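24-sterol C-methyltransferase (PDB 6F5Z) is a putative S-adenosylmethionine-dependent methyltransferase that forms a complex with the activator Trm112 and binds S-adenosylhomocysteine. Local coordinates at residues E167-E170 with A171-A175. Sequence-based numbering, arbitrary orientation.
Sequences EYRE and AFRDA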
ATOM      1  N   GLU B 167       2.824  11.182 -12.607  1.00 14.59           N
ATOM      2  CA  GLU B 167       1.889  10.866 -13.692  1.00 14.93           C
ATOM      3  C   GLU B 167       1.142   9.556 -13.471  1.00 15.45           C
ATOM      4  O   GLU B 167      -0.034   9.438 -13.844  1.00 16.07           O
ATOM      5  CB  GLU B 167       2.601  10.861 -15.039  1.00 15.11           C
ATOM      6  CG  GLU B 167       2.866  12.287 -15.526  1.00 16.39           C
ATOM      7  CD  GLU B 167       3.832  12.396 -16.691  1.00 28.96           C
ATOM      8  OE1 GLU B 167       4.779  11.582 -16.780  1.00 20.13           O
ATOM      9  OE2 GLU B 167       3.672  13.349 -17.488  1.00 28.00           O
ATOM     10  N   TYR B 168       1.811   8.542 -12.863  1.00 14.45           N
ATOM     11  CA  TYR B 168       1.115   7.287 -12.553  1.00 14.24           C
ATOM     12  C   TYR B 168       0.040   7.571 -11.491  1.00 16.28           C
ATOM     13  O   TYR B 168      -1.076   7.097 -11.636  1.00 14.87           O
ATOM     14  CB  TYR B 168       2.098   6.251 -11.974  1.00 13.97           C
ATOM     15  CG  TYR B 168       2.669   5.365 -13.055  1.00 12.99           C
ATOM     16  CD1 TYR B 168       1.977   4.238 -13.500  1.00 14.06           C
ATOM     17  CD2 TYR B 168       3.895   5.661 -13.664  1.00 13.36           C
ATOM     18  CE1 TYR B 168       2.468   3.446 -14.538  1.00 15.30           C
ATOM     19  CE2 TYR B 168       4.412   4.845 -14.679  1.00 13.71           C
ATOM     20  CZ  TYR B 168       3.675   3.767 -15.140  1.00 15.23           C
ATOM     21  OH  TYR B 168       4.133   2.996 -16.174  1.00 15.13           O
ATOM     22  N   ARG B 169       0.333   8.404 -10.477  1.00 14.20           N
ATOM     23  CA  ARG B 169      -0.692   8.674  -9.452  1.00 13.43           C
ATOM     24  C   ARG B 169      -1.876   9.427 -10.072  1.00 16.20           C
ATOM     25  O   ARG B 169      -3.037   9.091  -9.799  1.00 17.60           O
ATOM     26  CB  ARG B 169      -0.107   9.481  -8.275  1.00 15.08           C
ATOM     27  CG  ARG B 169       1.057   8.777  -7.583  1.00 15.30           C
ATOM     28  CD  ARG B 169       1.400   9.347  -6.192  1.00 16.53           C
ATOM     29  NE  ARG B 169       1.632  10.793  -6.205  1.00 17.54           N
ATOM     30  CZ  ARG B 169       2.800  11.356  -6.514  1.00 20.74           C
ATOM     31  NH1 ARG B 169       3.828  10.606  -6.916  1.00 17.32           N
ATOM     32  NH2 ARG B 169       2.946  12.677  -6.449  1.00 20.10           N
ATOM     33  N   GLU B 170      -1.566  10.438 -10.909  1.00 15.16           N
ATOM     34  CA  GLU B 170      -2.615  11.220 -11.543  1.00 16.06           C
ATOM     35  C   GLU B 170      -3.464  10.350 -12.457  1.00 16.97           C
ATOM     36  O   GLU B 170      -4.688  10.468 -12.450  1.00 18.24           O
ATOM     37  CB  GLU B 170      -1.991  12.377 -12.345  1.00 18.23           C
ATOM     38  CG  GLU B 170      -1.269  13.412 -11.482  1.00 28.82           C
ATOM     39  CD  GLU B 170      -0.241  14.301 -12.178  1.00 50.32           C
ATOM     40  OE1 GLU B 170      -0.120  14.237 -13.423  1.00 40.70           O
ATOM     41  OE2 GLU B 170       0.457  15.059 -11.469  1.00 42.57           O
ATOM     42  N   ALA B 171      -2.827   9.452 -13.248  1.00 14.63           N
ATOM     43  CA  ALA B 171      -3.592   8.608 -14.177  1.00 15.07           C
ATOM     44  C   ALA B 171      -4.484   7.645 -13.388  1.00 14.76           C
ATOM     45  O   ALA B 171      -5.602   7.359 -13.819  1.00 15.39           O
ATOM     46  CB  ALA B 171      -2.636   7.804 -15.043  1.00 16.64           C
ATOM     47  N   PHE B 172      -3.986   7.089 -12.264  1.00 14.03           N
ATOM     48  CA  PHE B 172      -4.820   6.180 -11.481  1.00 13.93           C
ATOM     49  C   PHE B 172      -6.058   6.926 -10.988  1.00 16.29           C
ATOM     50  O   PHE B 172      -7.162   6.430 -11.159  1.00 17.20           O
ATOM     51  CB  PHE B 172      -4.040   5.688 -10.260  1.00 14.95           C
ATOM     52  CG  PHE B 172      -3.238   4.423 -10.482  1.00 13.98           C
ATOM     53  CD1 PHE B 172      -2.509   4.241 -11.650  1.00 15.60           C
ATOM     54  CD2 PHE B 172      -3.137   3.469  -9.482  1.00 15.17           C
ATOM     55  CE1 PHE B 172      -1.704   3.090 -11.832  1.00 16.05           C
ATOM     56  CE2 PHE B 172      -2.387   2.300  -9.684  1.00 17.57           C
ATOM     57  CZ  PHE B 172      -1.657   2.134 -10.836  1.00 15.52           C
ATOM     58  N   ARG B 173      -5.863   8.140 -10.471  1.00 15.75           N
ATOM     59  CA  ARG B 173      -7.020   8.902  -9.964  1.00 16.51           C
ATOM     60  C   ARG B 173      -7.961   9.251 -11.116  1.00 19.33           C
ATOM     61  O   ARG B 173      -9.176   9.188 -10.930  1.00 18.91           O
ATOM     62  CB  ARG B 173      -6.563  10.166  -9.234  1.00 19.21           C
ATOM     63  CG  ARG B 173      -5.729   9.841  -7.996  1.00 23.48           C
ATOM     64  CD  ARG B 173      -5.481  11.037  -7.090  1.00 30.19           C
ATOM     65  NE  ARG B 173      -4.548  10.689  -6.004  1.00 23.38           N
ATOM     66  CZ  ARG B 173      -3.279  11.090  -5.934  1.00 23.45           C
ATOM     67  NH1 ARG B 173      -2.765  11.867  -6.883  1.00 24.55           N
ATOM     68  NH2 ARG B 173      -2.520  10.727  -4.911  1.00 25.02           N
ATOM     69  N   ASP B 174      -7.402   9.624 -12.306  1.00 16.74           N
ATOM     70  CA  ASP B 174      -8.275   9.962 -13.441  1.00 17.68           C
ATOM     71  C   ASP B 174      -9.128   8.766 -13.886  1.00 21.19           C
ATOM     72  O   ASP B 174     -10.231   8.957 -14.426  1.00 23.12           O
ATOM     73  CB  ASP B 174      -7.473  10.545 -14.601  1.00 19.95           C
ATOM     74  CG  ASP B 174      -6.902  11.922 -14.340  1.00 29.14           C
ATOM     75  OD1 ASP B 174      -7.343  12.576 -13.369  1.00 31.04           O
ATOM     76  OD2 ASP B 174      -6.004  12.352 -15.108  1.00 35.74           O
ATOM     77  N   ALA B 175      -8.655   7.516 -13.627  1.00 17.74           N
ATOM     78  CA  ALA B 175      -9.396   6.308 -13.989  1.00 18.51           C
ATOM     79  C   ALA B 175     -10.350   5.863 -12.896  1.00 22.32           C
ATOM     80  O   ALA B 175     -11.057   4.863 -13.081  1.00 22.95           O
ATOM     81  CB  ALA B 175      -8.425   5.176 -14.292  1.00 19.74           C
TER
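Tyr168 and Phe172 meet one helical turn apart on the buried side of a short amphipathic helix. Phe172 CE1 comes to the edge of the tyrosine ring, near its plane, 4.2 Å from Tyr168 CD1. With CG beside the backbone N (chi1 -90°), the Phe172 ring leans back along the helix, and its CD1 lies 3.2 Å from Tyr168 O. That carbonyl also accepts Phe172 N at 3.0 Å, one of the four i to i+4 bonds that join 167-170 to 171-175. The shortest of the four joins Asp174 N to Glu170 O at 2.8 Å. Ala171 packs tightly too, its CB 3.3 Å from Glu167 O.

The outer side is looser and polar. The Arg173 chain runs extended from CG to NE, with CG passing 3.3 Å from Arg169 O. Arg173 NH2 then sits at the edge of the Arg169 guanidinium, 4.3 Å from Arg169 NE. Both atoms make salt bridges to Glu37 of the second subunit, so its carboxylate probably offsets the like charges. On the exposed side Asp174 CG lies 3.3 Å from Glu170 O.

The Phe172 ring also meets that of Phe136 on strand 134-140. Without the ring, as with an alanine here, Tyr168 would probably lose its neighbour at the ring edge and Phe136 would be left without this ring partner. Helix 165-174 lies against the mixed sheet of this Rossmann-like methyltransferase fold. Tyr168 and Phe172 reach strands 134-140, 218-224 and 178-185, Ala171 meets His120 and Leu123 of helix 119-129, and Arg169 NH1 hydrogen-bonds Gln182 OE1 on strand 178-185.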